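Local coordinates for protein DNA polymerase III subunit beta (Helicobacter pylori 26695, PDB 4S3I) that acts as a sliding clamp that tethers DNA polymerases and other proteins to DNA and so confers processivity in replication, at residues R17-F22 / L46-S51; V39-L44 / D65-G70; K56-T61 / E229-T234. All coordinates share one frame; numbering follows the deposited sequence.

Interaction 1: R17-F22 / L46-S51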
loop_
_atom_site.group_PDB
_atom_site.type_symbol
_atom_site.label_atom_id
_atom_site.label_comp_id
_atom_site.label_asym_id
_atom_site.label_seq_id
_atom_site.Cartn_x
_atom_site.Cartn_y
_atom_site.Cartn_z
ATOM N N ARG A 17 -11.005 15.031 -5.668
ATOM C CA ARG A 17 -9.898 14.327 -5.022
ATOM C C ARG A 17 -9.172 15.212 -4.012
ATOM O O ARG A 17 -8.892 14.786 -2.887
ATOM C CB ARG A 17 -8.930 13.735 -6.054
ATOM C CG ARG A 17 -9.487 12.474 -6.720
ATOM C CD ARG A 17 -8.438 11.664 -7.499
ATOM N NE ARG A 17 -9.089 10.595 -8.257
ATOM C CZ ARG A 17 -9.556 9.465 -7.723
ATOM N NH1 ARG A 17 -9.440 9.233 -6.419
ATOM N NH2 ARG A 17 -10.142 8.564 -8.495
ATOM N N TYR A 18 -8.897 16.449 -4.404
ATOM C CA TYR A 18 -8.233 17.384 -3.509
ATOM C C TYR A 18 -9.052 17.668 -2.273
ATOM O O TYR A 18 -8.502 17.913 -1.202
ATOM C CB TYR A 18 -7.988 18.704 -4.220
ATOM C CG TYR A 18 -6.859 18.676 -5.215
ATOM C CD1 TYR A 18 -5.581 18.288 -4.833
ATOM C CD2 TYR A 18 -7.063 19.082 -6.527
ATOM C CE1 TYR A 18 -4.530 18.285 -5.744
ATOM C CE2 TYR A 18 -6.028 19.086 -7.443
ATOM C CZ TYR A 18 -4.767 18.686 -7.047
ATOM O OH TYR A 18 -3.742 18.697 -7.966
ATOM N N LEU A 19 -10.371 17.655 -2.430
ATOM C CA LEU A 19 -11.257 18.069 -1.354
ATOM C C LEU A 19 -11.469 17.000 -0.287
ATOM O O LEU A 19 -11.938 17.305 0.810
ATOM C CB LEU A 19 -12.601 18.519 -1.932
ATOM C CG LEU A 19 -12.538 19.896 -2.592
ATOM C CD1 LEU A 19 -13.767 20.109 -3.464
ATOM C CD2 LEU A 19 -12.459 21.001 -1.532
ATOM N N GLN A 20 -11.118 15.754 -0.600
ATOM C CA GLN A 20 -11.406 14.644 0.311
ATOM C C GLN A 20 -10.761 14.853 1.680
ATOM O O GLN A 20 -11.360 14.548 2.708
ATOM C CB GLN A 20 -10.967 13.316 -0.304
ATOM C CG GLN A 20 -11.719 12.969 -1.580
ATOM C CD GLN A 20 -13.211 12.824 -1.346
ATOM O OE1 GLN A 20 -13.640 11.969 -0.564
ATOM N NE2 GLN A 20 -14.012 13.671 -2.000
ATOM N N ALA A 21 -9.555 15.419 1.692
ATOM C CA ALA A 21 -8.792 15.543 2.932
ATOM C C ALA A 21 -9.404 16.532 3.905
ATOM O O ALA A 21 -9.001 16.600 5.068
ATOM C CB ALA A 21 -7.350 15.919 2.636
ATOM N N PHE A 22 -10.373 17.311 3.432
ATOM C CA PHE A 22 -10.967 18.362 4.250
ATOM C C PHE A 22 -12.361 17.997 4.729
ATOM O O PHE A 22 -13.083 18.848 5.240
ATOM C CB PHE A 22 -11.014 19.679 3.476
ATOM C CG PHE A 22 -9.666 20.153 3.027
ATOM C CD1 PHE A 22 -8.976 21.116 3.759
ATOM C CD2 PHE A 22 -9.071 19.626 1.889
ATOM C CE1 PHE A 22 -7.714 21.551 3.350
ATOM C CE2 PHE A 22 -7.803 20.057 1.478
ATOM C CZ PHE A 22 -7.131 21.017 2.212
ATOM N N LEU A 46 -16.266 24.671 -5.368
ATOM C CA LEU A 46 -16.465 23.547 -4.474
ATOM C C LEU A 46 -15.630 23.851 -3.239
ATOM O O LEU A 46 -14.443 24.184 -3.354
ATOM C CB LEU A 46 -16.014 22.245 -5.144
ATOM C CG LEU A 46 -16.579 21.915 -6.532
ATOM C CD1 LEU A 46 -15.716 22.500 -7.631
ATOM C CD2 LEU A 46 -16.707 20.394 -6.751
ATOM N N LYS A 47 -16.237 23.797 -2.059
ATOM C CA LYS A 47 -15.452 24.058 -0.858
ATOM C C LYS A 47 -15.773 23.136 0.309
ATOM O O LYS A 47 -16.922 22.742 0.513
ATOM C CB LYS A 47 -15.523 25.528 -0.437
ATOM C CG LYS A 47 -16.845 25.988 0.111
ATOM C CD LYS A 47 -16.684 27.386 0.704
ATOM C CE LYS A 47 -18.013 27.974 1.170
ATOM N NZ LYS A 47 -18.846 28.478 0.041
ATOM N N ALA A 48 -14.727 22.783 1.050
ATOM C CA ALA A 48 -14.840 21.954 2.245
ATOM C C ALA A 48 -13.983 22.592 3.328
ATOM O O ALA A 48 -12.770 22.754 3.150
ATOM C CB ALA A 48 -14.362 20.554 1.951
ATOM N N SER A 49 -14.604 22.959 4.443
ATOM C CA SER A 49 -13.889 23.663 5.501
ATOM C C SER A 49 -14.540 23.460 6.862
ATOM O O SER A 49 -15.714 23.087 6.957
ATOM C CB SER A 49 -13.829 25.162 5.192
ATOM O OG SER A 49 -15.086 25.790 5.383
ATOM N N ASP A 50 -13.766 23.706 7.913
ATOM C CA ASP A 50 -14.319 23.842 9.251
ATOM C C ASP A 50 -13.655 25.042 9.904
ATOM O O ASP A 50 -13.034 25.853 9.217
ATOM C CB ASP A 50 -14.134 22.561 10.083
ATOM C CG ASP A 50 -12.689 22.079 10.129
ATOM O OD1 ASP A 50 -11.772 22.907 10.333
ATOM O OD2 ASP A 50 -12.468 20.856 9.967
ATOM N N SER A 51 -13.768 25.153 11.220
ATOM C CA SER A 51 -13.148 26.258 11.949
ATOM C C SER A 51 -11.616 26.264 11.820
ATOM O O SER A 51 -10.983 27.318 11.903
ATOM C CB SER A 51 -13.543 26.198 13.430
ATOM O OG SER A 51 -13.092 24.982 14.017
#
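L19 and F22, three residues apart, lower their side chains onto L46 and A48, whose side chains rise from the same face of strand 43-49. In L19, CG lies beside the backbone N and anti to the carbonyl carbon (chi1 -75°), and its two methyls divide the work. L19 CD1 touches L46 CB at 3.5 Å, the two leucine side chains crossing at about a right angle. CD2 is aimed at A48 instead, lying 3.9 Å from A48 N and 4.0 Å from A48 CB. One forked side chain thus spans two strand positions and straddles K47, whose own side chain leaves by the other face.

F22 takes part through the root of its side chain. Its CB packs against A48 CB at 3.8 Å and lies 3.6 Å from A48 O, while CG, beside the backbone N (chi1 -59°), starts the ring on a course away from A48 toward I53 and L55 of the next strand and L212 of helix 203-212. Y18 O and L19 O lie at the edge of that ring, near its plane. A backbone bond from F22 N to L19 O, 3.1 Å long, ties the two residues to each other. Backbone pairing of the strand is directed to its two neighbours, L46 to S57 and A48 to L55 on strand 53-60 and K47 to H36 on strand 34-40, so residues 19-22 meet it mainly through apolar contacts. I35 and L55 also touch L19 and continue the same core. The arrangement is a worked case of a helix packed on an antiparallel sheet, the layered alpha/beta build of the DNA clamp fold, in which such helices face the channel of the ring.

Interaction 2: V39-L44 / D65-G70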
loop_
_atom_site.group_PDB
_atom_site.type_symbol
_atom_site.label_atom_id
_atom_site.label_comp_id
_atom_site.label_asym_id
_atom_site.label_seq_id
_atom_site.Cartn_x
_atom_site.Cartn_y
_atom_site.Cartn_z
ATOM N N VAL A 39 -22.606 27.804 -8.074
ATOM C CA VAL A 39 -22.417 28.135 -9.481
ATOM C C VAL A 39 -22.529 29.644 -9.616
ATOM O O VAL A 39 -23.556 30.226 -9.272
ATOM C CB VAL A 39 -23.428 27.417 -10.399
ATOM C CG1 VAL A 39 -23.182 27.797 -11.852
ATOM C CG2 VAL A 39 -23.318 25.894 -10.229
ATOM N N ILE A 40 -21.449 30.269 -10.079
ATOM C CA ILE A 40 -21.414 31.709 -10.310
ATOM C C ILE A 40 -20.852 31.978 -11.702
ATOM O O ILE A 40 -19.670 31.720 -11.954
ATOM C CB ILE A 40 -20.517 32.430 -9.285
ATOM C CG1 ILE A 40 -21.076 32.258 -7.874
ATOM C CG2 ILE A 40 -20.414 33.916 -9.620
ATOM C CD1 ILE A 40 -20.224 32.881 -6.776
ATOM N N LYS A 41 -21.694 32.493 -12.595
ATOM C CA LYS A 41 -21.302 32.719 -13.987
ATOM C C LYS A 41 -20.784 31.424 -14.612
ATOM O O LYS A 41 -21.493 30.416 -14.631
ATOM C CB LYS A 41 -20.290 33.868 -14.088
ATOM C CG LYS A 41 -20.880 35.213 -13.653
ATOM C CD LYS A 41 -19.807 36.238 -13.316
ATOM C CE LYS A 41 -20.408 37.424 -12.573
ATOM N NZ LYS A 41 -19.360 38.357 -12.063
ATOM N N GLU A 42 -19.555 31.429 -15.107
ATOM C CA GLU A 42 -19.050 30.224 -15.754
ATOM C C GLU A 42 -18.124 29.391 -14.868
ATOM O O GLU A 42 -17.313 28.620 -15.381
ATOM C CB GLU A 42 -18.372 30.562 -17.085
ATOM C CG GLU A 42 -19.158 30.100 -18.316
ATOM C CD GLU A 42 -20.536 30.751 -18.435
ATOM O OE1 GLU A 42 -21.493 30.048 -18.828
ATOM O OE2 GLU A 42 -20.661 31.962 -18.146
ATOM N N LYS A 43 -18.246 29.541 -13.549
ATOM C CA LYS A 43 -17.448 28.736 -12.613
ATOM C C LYS A 43 -18.334 27.904 -11.683
ATOM O O LYS A 43 -19.443 28.328 -11.324
ATOM C CB LYS A 43 -16.518 29.623 -11.768
ATOM C CG LYS A 43 -15.398 30.348 -12.533
ATOM C CD LYS A 43 -14.495 31.131 -11.567
ATOM C CE LYS A 43 -13.247 31.700 -12.247
ATOM N NZ LYS A 43 -12.371 32.435 -11.282
ATOM N N LEU A 44 -17.851 26.717 -11.313
ATOM C CA LEU A 44 -18.411 25.957 -10.190
ATOM C C LEU A 44 -17.381 25.971 -9.071
ATOM O O LEU A 44 -16.260 25.508 -9.254
ATOM C CB LEU A 44 -18.702 24.502 -10.578
ATOM C CG LEU A 44 -18.993 23.574 -9.394
ATOM C CD1 LEU A 44 -20.367 23.877 -8.814
ATOM C CD2 LEU A 44 -18.899 22.111 -9.788
ATOM N N ASP A 65 -26.925 26.772 -17.015
ATOM C CA ASP A 65 -28.303 27.154 -17.311
ATOM C C ASP A 65 -28.932 27.858 -16.125
ATOM O O ASP A 65 -29.854 28.667 -16.272
ATOM C CB ASP A 65 -29.144 25.916 -17.655
ATOM C CG ASP A 65 -28.554 25.098 -18.784
ATOM O OD1 ASP A 65 -27.334 25.205 -19.020
ATOM O OD2 ASP A 65 -29.316 24.340 -19.424
ATOM N N LYS A 66 -28.434 27.538 -14.938
ATOM C CA LYS A 66 -29.046 28.025 -13.706
ATOM C C LYS A 66 -28.014 28.128 -12.591
ATOM O O LYS A 66 -27.335 27.146 -12.266
ATOM C CB LYS A 66 -30.204 27.113 -13.285
ATOM C CG LYS A 66 -30.575 27.203 -11.810
ATOM C CD LYS A 66 -31.236 28.522 -11.474
ATOM C CE LYS A 66 -32.624 28.604 -12.081
ATOM N NZ LYS A 66 -33.386 29.783 -11.578
ATOM N N GLU A 67 -27.895 29.324 -12.018
ATOM C CA GLU A 67 -26.948 29.591 -10.941
ATOM C C GLU A 67 -27.591 29.380 -9.565
ATOM O O GLU A 67 -28.790 29.608 -9.386
ATOM C CB GLU A 67 -26.419 31.024 -11.057
ATOM C CG GLU A 67 -25.638 31.293 -12.333
ATOM C CD GLU A 67 -25.176 32.735 -12.434
ATOM O OE1 GLU A 67 -25.741 33.587 -11.719
ATOM O OE2 GLU A 67 -24.250 33.012 -13.224
ATOM N N GLY A 68 -26.790 28.940 -8.597
ATOM C CA GLY A 68 -27.284 28.717 -7.247
ATOM C C GLY A 68 -26.312 27.914 -6.395
ATOM O O GLY A 68 -25.197 27.609 -6.831
ATOM N N VAL A 69 -26.746 27.560 -5.185
ATOM C CA VAL A 69 -25.885 26.855 -4.236
ATOM C C VAL A 69 -26.521 25.550 -3.773
ATOM O O VAL A 69 -27.739 25.387 -3.855
ATOM C CB VAL A 69 -25.616 27.729 -3.001
ATOM C CG1 VAL A 69 -24.799 28.955 -3.378
ATOM C CG2 VAL A 69 -26.938 28.157 -2.359
ATOM N N GLY A 70 -25.696 24.634 -3.272
ATOM C CA GLY A 70 -26.161 23.373 -2.710
ATOM C C GLY A 70 -25.016 22.687 -1.969
ATOM O O GLY A 70 -23.929 23.251 -1.865
#
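V39 and G68 are joined by a nearly straight backbone bond, V39 N to G68 O, 2.9 Å long with an angle of 175° at the hydrogen. V39 CB sits 4.0 Å from the same G68 O, and G68 brings no side chain of its own. One residue back, E67 supplies a second bond from its side chain: its OE2 accepts from K41 N at 2.7 Å. This bond is bent, 134° at the hydrogen, and the donor stands above the carboxylate, 57° out of its plane. E67 CG lies beside the backbone N, and the chain beyond is extended, which carries the carboxylate past V39, with E67 CB 3.5 Å from V39 O, to the backbone N of K41 in the turn.

That turn, a type II' turn from I40 to K43, has its donors met in two ways. I40 N gives to K43 O and K43 N gives to I40 O, each at 3.1 Å, closing the turn at its base. K41 N, in the second position of the turn, is bound by the glutamate instead. With E42 OE2 6.2 Å from E67 OE2, two like charges are near each other, and this may mildly disfavour ionisation of both in this exposed corner.

The contact sits at the tip of the hairpin made by strands 34-40 and 43-49. Pairing with strand 68-73 continues inward through G70 and L37. D65 and K66 form a classic beta bulge opposite K4, where the chain turns the corner between two sheets, while V39 and L44 both rest on I5 of strand 4-7.

Interaction 3: K56-T61 / E229-T234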
loop_
_atom_site.group_PDB
_atom_site.type_symbol
_atom_site.label_atom_id
_atom_site.label_comp_id
_atom_site.label_asym_id
_atom_site.label_seq_id
_atom_site.Cartn_x
_atom_site.Cartn_y
_atom_site.Cartn_z
ATOM N N LYS A 56 -11.043 25.941 -0.841
ATOM C CA LYS A 56 -12.051 26.373 -1.803
ATOM C C LYS A 56 -11.426 26.332 -3.195
ATOM O O LYS A 56 -10.369 26.926 -3.429
ATOM C CB LYS A 56 -12.535 27.786 -1.463
ATOM C CG LYS A 56 -13.462 28.418 -2.490
ATOM C CD LYS A 56 -13.853 29.825 -2.032
ATOM C CE LYS A 56 -14.915 30.450 -2.928
ATOM N NZ LYS A 56 -15.423 31.736 -2.357
ATOM N N SER A 57 -12.064 25.609 -4.108
ATOM C CA SER A 57 -11.540 25.436 -5.458
ATOM C C SER A 57 -12.620 25.780 -6.467
ATOM O O SER A 57 -13.800 25.888 -6.111
ATOM C CB SER A 57 -11.106 23.984 -5.677
ATOM O OG SER A 57 -10.173 23.561 -4.700
ATOM N N TYR A 58 -12.233 25.941 -7.728
ATOM C CA TYR A 58 -13.228 26.069 -8.787
ATOM C C TYR A 58 -12.842 25.266 -10.021
ATOM O O TYR A 58 -11.658 25.004 -10.262
ATOM C CB TYR A 58 -13.480 27.535 -9.165
ATOM C CG TYR A 58 -12.493 28.102 -10.164
ATOM C CD1 TYR A 58 -11.371 28.794 -9.737
ATOM C CD2 TYR A 58 -12.695 27.963 -11.540
ATOM C CE1 TYR A 58 -10.473 29.326 -10.646
ATOM C CE2 TYR A 58 -11.797 28.480 -12.452
ATOM C CZ TYR A 58 -10.688 29.164 -11.998
ATOM O OH TYR A 58 -9.784 29.689 -12.895
ATOM N N ILE A 59 -13.852 24.880 -10.797
ATOM C CA ILE A 59 -13.639 24.432 -12.164
ATOM C C ILE A 59 -14.560 25.248 -13.061
ATOM O O ILE A 59 -15.589 25.759 -12.605
ATOM C CB ILE A 59 -13.917 22.928 -12.346
ATOM C CG1 ILE A 59 -15.378 22.593 -12.030
ATOM C CG2 ILE A 59 -12.950 22.094 -11.499
ATOM C CD1 ILE A 59 -15.750 21.109 -12.299
ATOM N N PHE A 60 -14.183 25.387 -14.331
ATOM C CA PHE A 60 -15.032 26.078 -15.287
ATOM C C PHE A 60 -16.145 25.132 -15.678
ATOM O O PHE A 60 -15.919 23.931 -15.816
ATOM C CB PHE A 60 -14.239 26.461 -16.538
ATOM C CG PHE A 60 -13.248 27.572 -16.320
ATOM C CD1 PHE A 60 -13.687 28.876 -16.095
ATOM C CD2 PHE A 60 -11.884 27.320 -16.363
ATOM C CE1 PHE A 60 -12.779 29.908 -15.897
ATOM C CE2 PHE A 60 -10.963 28.346 -16.170
ATOM C CZ PHE A 60 -11.412 29.641 -15.936
ATOM N N THR A 61 -17.342 25.666 -15.868
ATOM C CA THR A 61 -18.455 24.876 -16.377
ATOM C C THR A 61 -18.396 24.775 -17.899
ATOM O O THR A 61 -17.967 25.715 -18.574
ATOM C CB THR A 61 -19.803 25.498 -15.977
ATOM O OG1 THR A 61 -19.919 26.794 -16.573
ATOM C CG2 THR A 61 -19.898 25.623 -14.463
ATOM N N GLU A 229 -3.028 30.976 -1.765
ATOM C CA GLU A 229 -3.840 31.040 -2.979
ATOM C C GLU A 229 -3.032 30.915 -4.271
ATOM O O GLU A 229 -1.957 31.511 -4.407
ATOM C CB GLU A 229 -4.652 32.350 -3.023
ATOM C CG GLU A 229 -5.166 32.845 -1.688
ATOM C CD GLU A 229 -5.740 34.260 -1.751
ATOM O OE1 GLU A 229 -5.281 35.127 -0.965
ATOM O OE2 GLU A 229 -6.650 34.498 -2.580
ATOM N N ASN A 230 -3.553 30.129 -5.213
ATOM C CA ASN A 230 -3.140 30.234 -6.619
ATOM C C ASN A 230 -4.390 30.386 -7.475
ATOM O O ASN A 230 -5.450 30.737 -6.940
ATOM C CB ASN A 230 -2.256 29.061 -7.068
ATOM C CG ASN A 230 -2.955 27.715 -6.981
ATOM O OD1 ASN A 230 -4.173 27.618 -6.747
ATOM N ND2 ASN A 230 -2.179 26.655 -7.166
ATOM N N GLU A 231 -4.300 30.132 -8.779
ATOM C CA GLU A 231 -5.456 30.426 -9.628
ATOM C C GLU A 231 -6.637 29.498 -9.330
ATOM O O GLU A 231 -7.789 29.939 -9.340
ATOM C CB GLU A 231 -5.096 30.433 -11.119
ATOM C CG GLU A 231 -6.001 31.351 -11.959
ATOM C CD GLU A 231 -5.243 32.106 -13.050
ATOM O OE1 GLU A 231 -5.686 32.068 -14.223
ATOM O OE2 GLU A 231 -4.212 32.744 -12.731
ATOM N N MET A 232 -6.347 28.233 -9.023
ATOM C CA MET A 232 -7.404 27.249 -8.763
ATOM C C MET A 232 -7.859 27.145 -7.290
ATOM O O MET A 232 -9.041 26.905 -7.015
ATOM C CB MET A 232 -6.995 25.859 -9.281
ATOM C CG MET A 232 -8.024 24.768 -8.983
ATOM S SD MET A 232 -7.633 23.149 -9.695
ATOM C CE MET A 232 -8.986 22.170 -9.010
ATOM N N HIS A 233 -6.931 27.320 -6.352
ATOM C CA HIS A 233 -7.219 27.029 -4.950
ATOM C C HIS A 233 -7.075 28.208 -3.997
ATOM O O HIS A 233 -6.187 29.052 -4.160
ATOM C CB HIS A 233 -6.297 25.919 -4.448
ATOM C CG HIS A 233 -6.385 24.651 -5.233
ATOM N ND1 HIS A 233 -7.545 23.908 -5.321
ATOM C CD2 HIS A 233 -5.450 23.977 -5.942
ATOM C CE1 HIS A 233 -7.319 22.837 -6.060
ATOM N NE2 HIS A 233 -6.055 22.851 -6.449
ATOM N N THR A 234 -7.950 28.247 -2.991
ATOM C CA THR A 234 -7.739 29.079 -1.814
ATOM C C THR A 234 -7.771 28.143 -0.612
ATOM O O THR A 234 -8.803 27.542 -0.314
ATOM C CB THR A 234 -8.814 30.162 -1.646
ATOM O OG1 THR A 234 -8.883 30.970 -2.831
ATOM C CG2 THR A 234 -8.506 31.050 -0.426
#
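S57 and H233 share one first torsion: in each, the side-chain atom beyond CB lies anti to the carbonyl carbon and beside the backbone N (chi1 -55° for S57 OG, and much the same for H233 CG). With H233 chi2 at -62° turning ND1 toward it, S57 OG meets H233 ND1 at the edge of the imidazole, near its plane, at 2.7 Å, and either could be the donor. M232 CG lies 3.6 Å above one face of that ring, offset toward its rim. Y58 has CG in the crowded position between the backbone N and the carbonyl carbon (chi1 84°), and E231 O lies at the edge of its ring, near the ring plane, 3.0 Å from Y58 CE1.

The backbones pair most firmly one step away. K56 and T234 are an antiparallel hydrogen-bonded pair, with K56 N to T234 O at 2.8 Å and T234 N to K56 O also at 2.8 Å. Beyond it the match frays: Y58 N reaches M232 O by a weak 3.4 Å bond. The turn leading into strand 233-238 is shaped from within by an Asx motif, N230 OD1 accepting from H233 N at 2.8 Å.

Through this pairing, strand 53-60 of the N-terminal domain and strand 233-238 of the central domain become neighbours, so that one continuous antiparallel sheet runs across the domain boundary. On the side of S57 and H233, Y18 of helix 9-19 meets the imidazole edge-to-face; on the side of K56 and T234, F120 touches both residues. Strand 43-49 flanks strand 53-60, with K43 making a cation-pi contact to Y58.

How the interactions relate
From the N terminus, helix 9-19 leads through a loop and strand 34-40 to strand 43-49, where interaction 1 closes the first loop. Interaction 2 opens at 39-44, before that closure, and ends at 65-70, so the two cross. Interaction 3 opens at 56-61, inside the loop of interaction 2, and closes at 229-234, with 167 residues between its segments; it crosses interaction 2 and follows interaction 1 in series. All three reach one sheet: interaction 1 lays a helix on it, interaction 2 fastens its outer edge and interaction 3 carries it into the central domain. Strand 53-60 pairs with strand 43-49, joining interaction 3 to both others.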